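PDB 2FUK: XC6422 protein from Xanthomonas campestris, which probably acts as a small serine hydrolase of the alpha/beta-hydrolase fold, built without a lid domain over its active site. Local coordinates for residues A[137-145]-A[158-169]; A[51-62]-A[73-81]. All coordinates share one frame; numbering follows the deposited sequence.

Contact 1 (A[137-145]-A[158-169])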
ATOM      1  N   LEU A 137     -19.404   8.344   3.317  1.00  4.98           N
ATOM      2  CA  LEU A 137     -19.071   9.316   2.277  1.00  5.97           C
ATOM      3  C   LEU A 137     -17.671   9.846   2.562  1.00  6.48           C
ATOM      4  O   LEU A 137     -17.364  10.195   3.698  1.00  6.02           O
ATOM      5  CB  LEU A 137     -20.049  10.490   2.282  1.00  5.46           C
ATOM      6  CG  LEU A 137     -19.760  11.605   1.269  1.00  6.41           C
ATOM      7  CD1 LEU A 137     -19.941  11.085  -0.154  1.00  8.49           C
ATOM      8  CD2 LEU A 137     -20.697  12.777   1.524  1.00  6.91           C
ATOM      9  N   ILE A 138     -16.825   9.895   1.536  1.00  4.95           N
ATOM     10  CA  ILE A 138     -15.469  10.408   1.701  1.00  6.21           C
ATOM     11  C   ILE A 138     -15.272  11.553   0.722  1.00  6.26           C
ATOM     12  O   ILE A 138     -15.465  11.383  -0.481  1.00  6.22           O
ATOM     13  CB  ILE A 138     -14.419   9.321   1.415  1.00  6.00           C
ATOM     14  CG1 ILE A 138     -14.587   8.169   2.404  1.00  7.63           C
ATOM     15  CG2 ILE A 138     -13.019   9.907   1.521  1.00  7.09           C
ATOM     16  CD1 ILE A 138     -13.912   6.894   1.958  1.00  7.31           C
ATOM     17  N   SER A 139     -14.908  12.722   1.245  1.00  6.46           N
ATOM     18  CA  SER A 139     -14.690  13.896   0.407  1.00  5.59           C
ATOM     19  C   SER A 139     -13.241  14.336   0.489  1.00  6.96           C
ATOM     20  O   SER A 139     -12.774  14.726   1.550  1.00  6.44           O
ATOM     21  CB  SER A 139     -15.576  15.059   0.868  1.00  6.92           C
ATOM     22  OG  SER A 139     -16.933  14.669   0.937  1.00  7.37           O
ATOM     23  N   ILE A 140     -12.535  14.266  -0.631  1.00  5.42           N
ATOM     24  CA  ILE A 140     -11.144  14.678  -0.683  1.00  6.22           C
ATOM     25  C   ILE A 140     -11.111  16.029  -1.393  1.00  6.87           C
ATOM     26  O   ILE A 140     -11.468  16.132  -2.562  1.00  7.18           O
ATOM     27  CB  ILE A 140     -10.297  13.653  -1.463  1.00  6.20           C
ATOM     28  CG1 ILE A 140     -10.453  12.264  -0.823  1.00  8.07           C
ATOM     29  CG2 ILE A 140      -8.839  14.090  -1.467  1.00  7.84           C
ATOM     30  CD1 ILE A 140      -9.787  11.138  -1.608  1.00  7.02           C
ATOM     31  N   ALA A 141     -10.686  17.057  -0.669  1.00  7.11           N
ATOM     32  CA  ALA A 141     -10.615  18.411  -1.196  1.00  6.96           C
ATOM     33  C   ALA A 141     -11.959  18.906  -1.732  1.00  8.43           C
ATOM     34  O   ALA A 141     -12.062  19.317  -2.894  1.00  8.74           O
ATOM     35  CB  ALA A 141      -9.549  18.499  -2.283  1.00  7.23           C
ATOM     36  N   PRO A 142     -13.012  18.877  -0.892  1.00  8.40           N
ATOM     37  CA  PRO A 142     -14.318  19.349  -1.366  1.00  8.58           C
ATOM     38  C   PRO A 142     -14.116  20.792  -1.790  1.00 10.35           C
ATOM     39  O   PRO A 142     -13.642  21.606  -1.009  1.00 10.15           O
ATOM     40  CB  PRO A 142     -15.208  19.216  -0.130  1.00  8.78           C
ATOM     41  CG  PRO A 142     -14.235  19.385   1.013  1.00  8.36           C
ATOM     42  CD  PRO A 142     -13.052  18.568   0.548  1.00  8.57           C
ATOM     43  N   PRO A 143     -14.472  21.122  -3.036  1.00 11.38           N
ATOM     44  CA  PRO A 143     -14.304  22.481  -3.553  1.00 11.97           C
ATOM     45  C   PRO A 143     -15.213  23.564  -2.993  1.00 13.38           C
ATOM     46  O   PRO A 143     -15.962  24.186  -3.741  1.00 11.99           O
ATOM     47  CB  PRO A 143     -14.484  22.286  -5.055  1.00 12.12           C
ATOM     48  CG  PRO A 143     -15.529  21.227  -5.107  1.00 14.17           C
ATOM     49  CD  PRO A 143     -15.051  20.234  -4.063  1.00 11.99           C
ATOM     50  N   ALA A 144     -15.148  23.794  -1.683  1.00 13.40           N
ATOM     51  CA  ALA A 144     -15.958  24.842  -1.074  1.00 15.08           C
ATOM     52  C   ALA A 144     -15.482  26.175  -1.638  1.00 17.15           C
ATOM     53  O   ALA A 144     -14.294  26.355  -1.935  1.00 17.59           O
ATOM     54  CB  ALA A 144     -15.798  24.828   0.433  1.00 13.73           C
ATOM     55  N   GLY A 145     -16.414  27.105  -1.790  1.00 18.71           N
ATOM     56  CA  GLY A 145     -16.061  28.400  -2.335  1.00 21.79           C
ATOM     57  C   GLY A 145     -16.292  28.496  -3.834  1.00 23.00           C
ATOM     58  O   GLY A 145     -16.353  29.604  -4.370  1.00 25.37           O
ATOM     59  N   TRP A 158     -19.128  10.448   7.663  1.00  7.43           N
ATOM     60  CA  TRP A 158     -18.572  11.265   6.594  1.00  7.56           C
ATOM     61  C   TRP A 158     -17.165  11.732   6.958  1.00  8.05           C
ATOM     62  O   TRP A 158     -16.934  12.267   8.046  1.00  8.49           O
ATOM     63  CB  TRP A 158     -19.512  12.454   6.360  1.00  7.18           C
ATOM     64  CG  TRP A 158     -19.081  13.459   5.329  1.00  8.10           C
ATOM     65  CD1 TRP A 158     -18.240  13.258   4.271  1.00  7.51           C
ATOM     66  CD2 TRP A 158     -19.508  14.825   5.250  1.00  9.12           C
ATOM     67  NE1 TRP A 158     -18.113  14.421   3.538  1.00  8.82           N
ATOM     68  CE2 TRP A 158     -18.883  15.395   4.118  1.00  9.37           C
ATOM     69  CE3 TRP A 158     -20.364  15.621   6.025  1.00  9.51           C
ATOM     70  CZ2 TRP A 158     -19.082  16.730   3.746  1.00 10.01           C
ATOM     71  CZ3 TRP A 158     -20.563  16.948   5.655  1.00 10.13           C
ATOM     72  CH2 TRP A 158     -19.923  17.489   4.525  1.00 10.91           C
ATOM     73  N   LEU A 159     -16.229  11.514   6.039  1.00  7.12           N
ATOM     74  CA  LEU A 159     -14.836  11.887   6.240  1.00  6.76           C
ATOM     75  C   LEU A 159     -14.372  12.903   5.204  1.00  5.56           C
ATOM     76  O   LEU A 159     -14.606  12.725   4.008  1.00  8.23           O
ATOM     77  CB  LEU A 159     -13.947  10.643   6.153  1.00  6.87           C
ATOM     78  CG  LEU A 159     -12.429  10.839   6.128  1.00  7.82           C
ATOM     79  CD1 LEU A 159     -11.943  11.392   7.457  1.00 10.11           C
ATOM     80  CD2 LEU A 159     -11.759   9.503   5.838  1.00  9.28           C
ATOM     81  N   VAL A 160     -13.722  13.964   5.675  1.00  6.37           N
ATOM     82  CA  VAL A 160     -13.193  15.003   4.799  1.00  6.21           C
ATOM     83  C   VAL A 160     -11.679  15.084   4.983  1.00  7.53           C
ATOM     84  O   VAL A 160     -11.183  15.135   6.111  1.00  6.69           O
ATOM     85  CB  VAL A 160     -13.800  16.391   5.120  1.00  6.84           C
ATOM     86  CG1 VAL A 160     -13.080  17.471   4.308  1.00  9.18           C
ATOM     87  CG2 VAL A 160     -15.282  16.402   4.793  1.00  6.33           C
ATOM     88  N   ILE A 161     -10.951  15.075   3.872  1.00  6.66           N
ATOM     89  CA  ILE A 161      -9.499  15.180   3.892  1.00  7.54           C
ATOM     90  C   ILE A 161      -9.120  16.395   3.057  1.00  7.65           C
ATOM     91  O   ILE A 161      -9.519  16.513   1.896  1.00  7.87           O
ATOM     92  CB  ILE A 161      -8.840  13.914   3.314  1.00  7.39           C
ATOM     93  CG1 ILE A 161      -9.216  12.718   4.191  1.00  9.94           C
ATOM     94  CG2 ILE A 161      -7.327  14.093   3.241  1.00  8.24           C
ATOM     95  CD1 ILE A 161      -8.809  11.388   3.629  1.00 11.23           C
ATOM     96  N   GLN A 162      -8.354  17.301   3.652  1.00  6.85           N
ATOM     97  CA  GLN A 162      -7.966  18.518   2.959  1.00  8.06           C
ATOM     98  C   GLN A 162      -6.490  18.870   3.065  1.00  9.10           C
ATOM     99  O   GLN A 162      -5.927  18.882   4.155  1.00 10.17           O
ATOM    100  CB  GLN A 162      -8.794  19.686   3.507  1.00  8.17           C
ATOM    101  CG  GLN A 162      -8.410  21.049   2.938  1.00  8.50           C
ATOM    102  CD  GLN A 162      -8.732  21.157   1.465  1.00  8.65           C
ATOM    103  OE1 GLN A 162      -7.922  21.636   0.665  1.00 10.67           O
ATOM    104  NE2 GLN A 162      -9.922  20.722   1.097  1.00  5.50           N
ATOM    105  N   GLY A 163      -5.867  19.164   1.927  1.00  9.71           N
ATOM    106  CA  GLY A 163      -4.471  19.565   1.953  1.00  9.55           C
ATOM    107  C   GLY A 163      -4.438  21.011   2.411  1.00 10.81           C
ATOM    108  O   GLY A 163      -5.164  21.844   1.877  1.00 10.36           O
ATOM    109  N   ASP A 164      -3.610  21.321   3.401  1.00 10.86           N
ATOM    110  CA  ASP A 164      -3.548  22.685   3.907  1.00 12.48           C
ATOM    111  C   ASP A 164      -2.728  23.676   3.095  1.00 12.66           C
ATOM    112  O   ASP A 164      -2.600  24.838   3.481  1.00 14.80           O
ATOM    113  CB  ASP A 164      -3.078  22.679   5.359  1.00 12.72           C
ATOM    114  CG  ASP A 164      -4.210  22.949   6.324  1.00 15.69           C
ATOM    115  OD1 ASP A 164      -4.200  22.369   7.424  1.00 16.66           O
ATOM    116  OD2 ASP A 164      -5.107  23.756   5.987  1.00 17.14           O
ATOM    117  N   ALA A 165      -2.183  23.223   1.971  1.00 11.78           N
ATOM    118  CA  ALA A 165      -1.415  24.086   1.076  1.00 11.01           C
ATOM    119  C   ALA A 165      -2.028  23.977  -0.323  1.00 10.34           C
ATOM    120  O   ALA A 165      -1.344  24.137  -1.334  1.00 10.26           O
ATOM    121  CB  ALA A 165       0.049  23.664   1.055  1.00 12.48           C
ATOM    122  N   ASP A 166      -3.332  23.705  -0.355  1.00  9.59           N
ATOM    123  CA  ASP A 166      -4.097  23.568  -1.594  1.00 10.19           C
ATOM    124  C   ASP A 166      -4.181  24.943  -2.278  1.00 10.23           C
ATOM    125  O   ASP A 166      -4.652  25.908  -1.677  1.00 10.46           O
ATOM    126  CB  ASP A 166      -5.505  23.064  -1.256  1.00 11.01           C
ATOM    127  CG  ASP A 166      -6.253  22.532  -2.468  1.00 12.07           C
ATOM    128  OD1 ASP A 166      -6.200  23.047  -3.604  1.00 11.43           O
ATOM    129  OD2 ASP A 166      -6.930  21.509  -2.214  1.00  9.59           O
ATOM    130  N   GLU A 167      -3.728  25.022  -3.530  1.00 10.34           N
ATOM    131  CA  GLU A 167      -3.716  26.271  -4.300  1.00 12.01           C
ATOM    132  C   GLU A 167      -4.985  26.472  -5.119  1.00 11.72           C
ATOM    133  O   GLU A 167      -5.280  27.584  -5.556  1.00 13.03           O
ATOM    134  CB  GLU A 167      -2.515  26.276  -5.260  1.00 14.29           C
ATOM    135  CG  GLU A 167      -2.412  27.484  -6.191  1.00 18.76           C
ATOM    136  CD  GLU A 167      -1.961  28.733  -5.473  1.00 20.73           C
ATOM    137  OE1 GLU A 167      -1.391  28.598  -4.367  1.00 22.14           O
ATOM    138  OE2 GLU A 167      -2.164  29.844  -6.019  1.00 20.39           O
ATOM    139  N   ILE A 168      -5.720  25.385  -5.331  1.00 11.22           N
ATOM    140  CA  ILE A 168      -6.948  25.413  -6.115  1.00 12.32           C
ATOM    141  C   ILE A 168      -8.155  25.643  -5.208  1.00 13.49           C
ATOM    142  O   ILE A 168      -8.951  26.556  -5.440  1.00 16.27           O
ATOM    143  CB  ILE A 168      -7.114  24.082  -6.896  1.00 11.83           C
ATOM    144  CG1 ILE A 168      -5.909  23.865  -7.821  1.00 13.70           C
ATOM    145  CG2 ILE A 168      -8.417  24.079  -7.666  1.00 11.77           C
ATOM    146  CD1 ILE A 168      -5.646  24.992  -8.806  1.00 13.67           C
ATOM    147  N   VAL A 169      -8.289  24.808  -4.182  1.00 13.30           N
ATOM    148  CA  VAL A 169      -9.383  24.931  -3.226  1.00 13.08           C
ATOM    149  C   VAL A 169      -8.834  25.632  -1.994  1.00 12.19           C
ATOM    150  O   VAL A 169      -7.833  25.203  -1.432  1.00 10.69           O
ATOM    151  CB  VAL A 169      -9.930  23.558  -2.795  1.00 13.45           C
ATOM    152  CG1 VAL A 169     -10.968  23.737  -1.700  1.00 12.96           C
ATOM    153  CG2 VAL A 169     -10.534  22.840  -3.989  1.00 13.61           C
TER
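The indole of W158 reaches across to the neighbouring strand and gives its NE1 hydrogen to the hydroxyl of S139, a side-chain bond within a buried sheet (NE1 to OG 2.9 Å, N-H...O 165°). OG lies close to the indole plane, where the N-H points, and the bond is nearly straight. With CG anti to the backbone N (chi1 177°), the indole lies alongside L137, whose CD2 sits over the five-membered ring in a CH-pi contact, 3.9 Å from its centroid. V160 CG2 lies over the opposite face toward the rim, and the indole is sandwiched between two aliphatic branches. A small serine suits this spot: its one hydroxyl satisfies a buried N-H. The two strands themselves, 137-140 and 158-163, run parallel, joined by four backbone bonds, from L159 N to L137 O through to A141 N to I161 O. Beyond them, V169 packs CG2 on P143 CA at 3.8 Å. D166 OD1 accepts from I168 N, closing an Asx turn, and from V169 N, extending it to an Asx motif; both bonds help hold the carboxylate. OD2 bonds H195 ND1, consistent with D166 being the acid of a Ser-His-Asp triad. I138, L159 and I161 face helix 201-212, L137 and W158 meet helix 120-132 on the other face, and strand 112-118 pairs with the far side of strand 136-140.

Contact 2 (A[51-62]-A[73-81])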
ATOM      1  N   GLY A  51      -9.165  15.512 -15.021  1.00 20.32           N
ATOM      2  CA  GLY A  51      -9.914  14.468 -14.340  1.00 15.71           C
ATOM      3  C   GLY A  51     -10.377  13.252 -15.124  1.00 12.91           C
ATOM      4  O   GLY A  51     -10.922  13.370 -16.223  1.00 14.21           O
ATOM      5  N   SER A  52     -10.164  12.081 -14.532  1.00 10.53           N
ATOM      6  CA  SER A  52     -10.570  10.802 -15.116  1.00  9.78           C
ATOM      7  C   SER A  52     -10.394   9.694 -14.087  1.00  8.83           C
ATOM      8  O   SER A  52      -9.849   9.923 -12.999  1.00  7.76           O
ATOM      9  CB  SER A  52      -9.735  10.466 -16.352  1.00 11.00           C
ATOM     10  OG  SER A  52      -8.434  10.034 -15.987  1.00 10.56           O
ATOM     11  N   MET A  53     -10.851   8.494 -14.441  1.00  8.69           N
ATOM     12  CA  MET A  53     -10.746   7.325 -13.571  1.00  9.28           C
ATOM     13  C   MET A  53      -9.278   6.996 -13.308  1.00 10.04           C
ATOM     14  O   MET A  53      -8.970   6.237 -12.398  1.00  9.24           O
ATOM     15  CB  MET A  53     -11.407   6.095 -14.226  1.00 10.28           C
ATOM     16  CG  MET A  53     -10.496   5.384 -15.261  1.00 10.10           C
ATOM     17  SD  MET A  53     -11.113   3.833 -16.017  1.00 16.60           S
ATOM     18  CE  MET A  53     -12.495   4.534 -16.731  1.00  4.22           C
ATOM     19  N   HIS A  54      -8.381   7.561 -14.111  1.00  8.40           N
ATOM     20  CA  HIS A  54      -6.953   7.289 -13.980  1.00  9.35           C
ATOM     21  C   HIS A  54      -6.156   8.307 -13.168  1.00  8.93           C
ATOM     22  O   HIS A  54      -4.953   8.137 -12.973  1.00  9.79           O
ATOM     23  CB  HIS A  54      -6.342   7.127 -15.375  1.00 10.01           C
ATOM     24  CG  HIS A  54      -7.032   6.091 -16.211  1.00 10.42           C
ATOM     25  ND1 HIS A  54      -7.805   6.409 -17.308  1.00 13.69           N
ATOM     26  CD2 HIS A  54      -7.086   4.743 -16.092  1.00 11.02           C
ATOM     27  CE1 HIS A  54      -8.305   5.301 -17.828  1.00 11.67           C
ATOM     28  NE2 HIS A  54      -7.884   4.277 -17.109  1.00 12.83           N
ATOM     29  N   ASN A  55      -6.826   9.351 -12.693  1.00  8.77           N
ATOM     30  CA  ASN A  55      -6.191  10.382 -11.875  1.00  9.54           C
ATOM     31  C   ASN A  55      -5.492   9.683 -10.700  1.00  9.34           C
ATOM     32  O   ASN A  55      -6.064   8.778 -10.094  1.00  8.00           O
ATOM     33  CB  ASN A  55      -7.273  11.340 -11.362  1.00  9.44           C
ATOM     34  CG  ASN A  55      -6.733  12.386 -10.420  1.00 10.18           C
ATOM     35  OD1 ASN A  55      -6.255  13.447 -10.845  1.00 13.60           O
ATOM     36  ND2 ASN A  55      -6.792  12.090  -9.127  1.00  9.29           N
ATOM     37  N   LYS A  56      -4.264  10.103 -10.385  1.00  9.88           N
ATOM     38  CA  LYS A  56      -3.484   9.494  -9.303  1.00  9.03           C
ATOM     39  C   LYS A  56      -4.136   9.562  -7.914  1.00  9.31           C
ATOM     40  O   LYS A  56      -4.005   8.629  -7.113  1.00  8.45           O
ATOM     41  CB  LYS A  56      -2.089  10.125  -9.252  1.00 11.87           C
ATOM     42  CG  LYS A  56      -1.273   9.993 -10.545  1.00 14.78           C
ATOM     43  CD  LYS A  56      -0.009  10.866 -10.470  1.00 18.80           C
ATOM     44  CE  LYS A  56       0.801  10.878 -11.769  1.00 19.59           C
ATOM     45  NZ  LYS A  56       1.339   9.543 -12.146  1.00 22.54           N
ATOM     46  N   VAL A  57      -4.818  10.661  -7.609  1.00  8.13           N
ATOM     47  CA  VAL A  57      -5.483  10.773  -6.310  1.00  7.70           C
ATOM     48  C   VAL A  57      -6.653   9.783  -6.278  1.00  7.30           C
ATOM     49  O   VAL A  57      -6.903   9.128  -5.269  1.00  7.83           O
ATOM     50  CB  VAL A  57      -6.008  12.208  -6.078  1.00  5.74           C
ATOM     51  CG1 VAL A  57      -6.756  12.293  -4.755  1.00  6.34           C
ATOM     52  CG2 VAL A  57      -4.848  13.177  -6.098  1.00  7.91           C
ATOM     53  N   VAL A  58      -7.371   9.683  -7.394  1.00  6.73           N
ATOM     54  CA  VAL A  58      -8.494   8.763  -7.497  1.00  6.80           C
ATOM     55  C   VAL A  58      -8.041   7.315  -7.319  1.00  7.12           C
ATOM     56  O   VAL A  58      -8.667   6.556  -6.577  1.00  6.86           O
ATOM     57  CB  VAL A  58      -9.201   8.901  -8.869  1.00  6.82           C
ATOM     58  CG1 VAL A  58     -10.200   7.768  -9.068  1.00  6.81           C
ATOM     59  CG2 VAL A  58      -9.912  10.244  -8.946  1.00  8.92           C
ATOM     60  N   THR A  59      -6.961   6.926  -7.994  1.00  6.42           N
ATOM     61  CA  THR A  59      -6.501   5.547  -7.872  1.00  7.06           C
ATOM     62  C   THR A  59      -5.881   5.220  -6.520  1.00  7.74           C
ATOM     63  O   THR A  59      -5.941   4.073  -6.091  1.00  7.53           O
ATOM     64  CB  THR A  59      -5.523   5.157  -9.003  1.00  7.84           C
ATOM     65  OG1 THR A  59      -4.390   6.028  -9.005  1.00  8.93           O
ATOM     66  CG2 THR A  59      -6.234   5.234 -10.349  1.00  9.76           C
ATOM     67  N   MET A  60      -5.291   6.202  -5.839  1.00  7.97           N
ATOM     68  CA  MET A  60      -4.731   5.907  -4.521  1.00  7.75           C
ATOM     69  C   MET A  60      -5.879   5.790  -3.526  1.00  7.65           C
ATOM     70  O   MET A  60      -5.802   5.020  -2.575  1.00  6.95           O
ATOM     71  CB  MET A  60      -3.747   6.982  -4.056  1.00  8.96           C
ATOM     72  CG  MET A  60      -3.194   6.719  -2.652  1.00  8.24           C
ATOM     73  SD  MET A  60      -2.378   5.076  -2.470  1.00  7.28           S
ATOM     74  CE  MET A  60      -0.694   5.579  -1.979  1.00 12.79           C
ATOM     75  N   ALA A  61      -6.944   6.557  -3.744  1.00  7.46           N
ATOM     76  CA  ALA A  61      -8.095   6.478  -2.856  1.00  6.89           C
ATOM     77  C   ALA A  61      -8.695   5.092  -3.045  1.00  6.40           C
ATOM     78  O   ALA A  61      -9.126   4.456  -2.084  1.00  7.19           O
ATOM     79  CB  ALA A  61      -9.127   7.554  -3.211  1.00  7.24           C
ATOM     80  N   ALA A  62      -8.712   4.628  -4.290  1.00  6.39           N
ATOM     81  CA  ALA A  62      -9.261   3.314  -4.593  1.00  6.62           C
ATOM     82  C   ALA A  62      -8.416   2.231  -3.937  1.00  7.96           C
ATOM     83  O   ALA A  62      -8.948   1.295  -3.348  1.00  9.44           O
ATOM     84  CB  ALA A  62      -9.316   3.100  -6.110  1.00  6.68           C
ATOM     85  N   VAL A  73     -15.185   0.725  -7.386  1.00  6.89           N
ATOM     86  CA  VAL A  73     -15.614   1.022  -8.743  1.00  6.22           C
ATOM     87  C   VAL A  73     -15.219   2.446  -9.101  1.00  6.98           C
ATOM     88  O   VAL A  73     -15.506   3.379  -8.354  1.00  6.31           O
ATOM     89  CB  VAL A  73     -17.149   0.892  -8.887  1.00  5.93           C
ATOM     90  CG1 VAL A  73     -17.581   1.296 -10.297  1.00  7.00           C
ATOM     91  CG2 VAL A  73     -17.576  -0.536  -8.594  1.00  8.76           C
ATOM     92  N   ARG A  74     -14.540   2.593 -10.233  1.00  5.40           N
ATOM     93  CA  ARG A  74     -14.142   3.898 -10.737  1.00  5.50           C
ATOM     94  C   ARG A  74     -14.876   4.060 -12.062  1.00  4.77           C
ATOM     95  O   ARG A  74     -15.277   3.069 -12.679  1.00  5.56           O
ATOM     96  CB  ARG A  74     -12.630   3.955 -10.974  1.00  5.00           C
ATOM     97  CG  ARG A  74     -11.808   3.969  -9.696  1.00  5.97           C
ATOM     98  CD  ARG A  74     -10.322   3.921 -10.011  1.00  8.94           C
ATOM     99  NE  ARG A  74      -9.917   2.613 -10.515  1.00  8.97           N
ATOM    100  CZ  ARG A  74      -9.361   2.391 -11.705  1.00  8.55           C
ATOM    101  NH1 ARG A  74      -9.032   1.156 -12.055  1.00 10.27           N
ATOM    102  NH2 ARG A  74      -9.136   3.396 -12.547  1.00 10.77           N
ATOM    103  N   PHE A  75     -15.071   5.297 -12.496  1.00  6.56           N
ATOM    104  CA  PHE A  75     -15.751   5.521 -13.762  1.00  6.33           C
ATOM    105  C   PHE A  75     -15.516   6.931 -14.271  1.00  7.25           C
ATOM    106  O   PHE A  75     -15.178   7.841 -13.506  1.00  7.80           O
ATOM    107  CB  PHE A  75     -17.263   5.244 -13.614  1.00  7.60           C
ATOM    108  CG  PHE A  75     -18.029   6.339 -12.915  1.00  5.78           C
ATOM    109  CD1 PHE A  75     -18.705   7.311 -13.648  1.00  5.95           C
ATOM    110  CD2 PHE A  75     -18.093   6.383 -11.524  1.00  4.28           C
ATOM    111  CE1 PHE A  75     -19.438   8.313 -13.009  1.00  5.12           C
ATOM    112  CE2 PHE A  75     -18.817   7.374 -10.875  1.00  7.06           C
ATOM    113  CZ  PHE A  75     -19.495   8.344 -11.616  1.00  6.56           C
ATOM    114  N   ASN A  76     -15.671   7.097 -15.579  1.00  6.07           N
ATOM    115  CA  ASN A  76     -15.501   8.397 -16.194  1.00  7.12           C
ATOM    116  C   ASN A  76     -16.845   9.098 -16.332  1.00  6.97           C
ATOM    117  O   ASN A  76     -17.812   8.509 -16.813  1.00  6.34           O
ATOM    118  CB  ASN A  76     -14.863   8.256 -17.579  1.00  8.56           C
ATOM    119  CG  ASN A  76     -13.375   8.009 -17.510  1.00  8.24           C
ATOM    120  OD1 ASN A  76     -12.722   8.419 -16.560  1.00  8.49           O
ATOM    121  ND2 ASN A  76     -12.827   7.353 -18.531  1.00  7.90           N
ATOM    122  N   PHE A  77     -16.909  10.345 -15.876  1.00  7.69           N
ATOM    123  CA  PHE A  77     -18.127  11.135 -16.004  1.00  8.20           C
ATOM    124  C   PHE A  77     -18.315  11.400 -17.493  1.00  8.27           C
ATOM    125  O   PHE A  77     -17.381  11.243 -18.283  1.00  7.83           O
ATOM    126  CB  PHE A  77     -17.985  12.478 -15.278  1.00  8.82           C
ATOM    127  CG  PHE A  77     -18.162  12.398 -13.786  1.00  6.88           C
ATOM    128  CD1 PHE A  77     -19.329  11.885 -13.233  1.00  6.05           C
ATOM    129  CD2 PHE A  77     -17.169  12.872 -12.929  1.00  8.14           C
ATOM    130  CE1 PHE A  77     -19.511  11.848 -11.840  1.00  6.77           C
ATOM    131  CE2 PHE A  77     -17.339  12.840 -11.544  1.00  7.95           C
ATOM    132  CZ  PHE A  77     -18.513  12.328 -10.996  1.00  7.57           C
ATOM    133  N   ARG A  78     -19.520  11.802 -17.877  1.00  7.95           N
ATOM    134  CA  ARG A  78     -19.797  12.095 -19.277  1.00  8.34           C
ATOM    135  C   ARG A  78     -18.718  13.020 -19.871  1.00  8.85           C
ATOM    136  O   ARG A  78     -18.211  13.913 -19.193  1.00  8.39           O
ATOM    137  CB  ARG A  78     -21.173  12.755 -19.402  1.00  7.82           C
ATOM    138  CG  ARG A  78     -21.299  14.056 -18.634  1.00  7.75           C
ATOM    139  CD  ARG A  78     -22.734  14.555 -18.628  1.00  7.71           C
ATOM    140  NE  ARG A  78     -23.652  13.571 -18.067  1.00  9.74           N
ATOM    141  CZ  ARG A  78     -24.974  13.694 -18.096  1.00  8.56           C
ATOM    142  NH1 ARG A  78     -25.520  14.763 -18.663  1.00 10.21           N
ATOM    143  NH2 ARG A  78     -25.745  12.755 -17.561  1.00  8.63           N
ATOM    144  N   SER A  79     -18.385  12.784 -21.140  1.00  9.21           N
ATOM    145  CA  SER A  79     -17.394  13.557 -21.892  1.00 10.78           C
ATOM    146  C   SER A  79     -15.932  13.202 -21.634  1.00 11.62           C
ATOM    147  O   SER A  79     -15.056  13.644 -22.371  1.00 13.23           O
ATOM    148  CB  SER A  79     -17.586  15.067 -21.668  1.00 10.87           C
ATOM    149  OG  SER A  79     -16.850  15.531 -20.550  1.00 12.63           O
ATOM    150  N   VAL A  80     -15.666  12.402 -20.604  1.00 10.21           N
ATOM    151  CA  VAL A  80     -14.295  12.010 -20.287  1.00 11.98           C
ATOM    152  C   VAL A  80     -13.979  10.623 -20.852  1.00 11.64           C
ATOM    153  O   VAL A  80     -14.811   9.715 -20.800  1.00 11.20           O
ATOM    154  CB  VAL A  80     -14.065  12.026 -18.760  1.00 12.89           C
ATOM    155  CG1 VAL A  80     -12.682  11.484 -18.425  1.00 14.33           C
ATOM    156  CG2 VAL A  80     -14.206  13.448 -18.243  1.00 13.84           C
ATOM    157  N   GLY A  81     -12.775  10.470 -21.403  1.00 11.26           N
ATOM    158  CA  GLY A  81     -12.383   9.198 -21.987  1.00 12.46           C
ATOM    159  C   GLY A  81     -13.370   8.869 -23.084  1.00 13.47           C
ATOM    160  O   GLY A  81     -13.588   9.689 -23.982  1.00 14.05           O
TER
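M53 and R74 cross at about a right angle, and the arginine reaches past the methionine side chain to its backbone. R74 NH2 donates to M53 O (2.8 Å) with the oxygen near the guanidinium plane, yet the donor stands 54° above the carbonyl plane. The bend at chi3 (-71°) turns the end of R74 toward this oxygen, while M53 CG lies 3.6 Å from NH2. A long arginine suits the place: its aliphatic part packs under the helix, CD being 4.0 Å from V58 CG1 and touching A62 CB, and its charged end serves both M53 O and, through NH1, a salt bridge with D27. N76 also crosses M53 at about a right angle. Its OD1 accepts from M53 N at 2.8 Å, nearly in line with the amide C=O, and ND2 is held by D23; bonds at both ends fix the amide's rotation. M53 CE lies 3.4 Å from ND2, the flexible thioether curling over the amide, while M53 CG sits over the centre of the H54 ring. Residues S52 to N55 form a type I beta turn, steadied from within by S52, whose OG accepts from H54 N in an ST turn. Nearby, V80 CG1 fits against G51 O and S52 CB. The contact belongs to the beta-alpha-beta unit of strand 38-43, helix 56-66 and strand 71-75, the last strand lying between 20-27 and 38-43; V73 and F75 turn to the other face, against helix 92-107.

Overall arrangement
Contact 2 closes before contact 1 opens along the chain, and their centres lie about 17 Å apart on the same mixed sheet. Strands 38-43 and 112-118 separate strand 71-75 from strand 136-140, but helix 56-66 bridges the gap: I140 CD1 packs on A61 CB at 4.0 Å and I140 CG2 faces V57 CG1 at 4.3 Å. Both contacts flank the probable nucleophile elbow around S119, at the end of strand 112-118. Contact 1 supplies the probable triad acid, and V169 touches the elbow; from contact 2, V58 comes near it without touching, while F77 meets F120 edge-to-face just beyond S119.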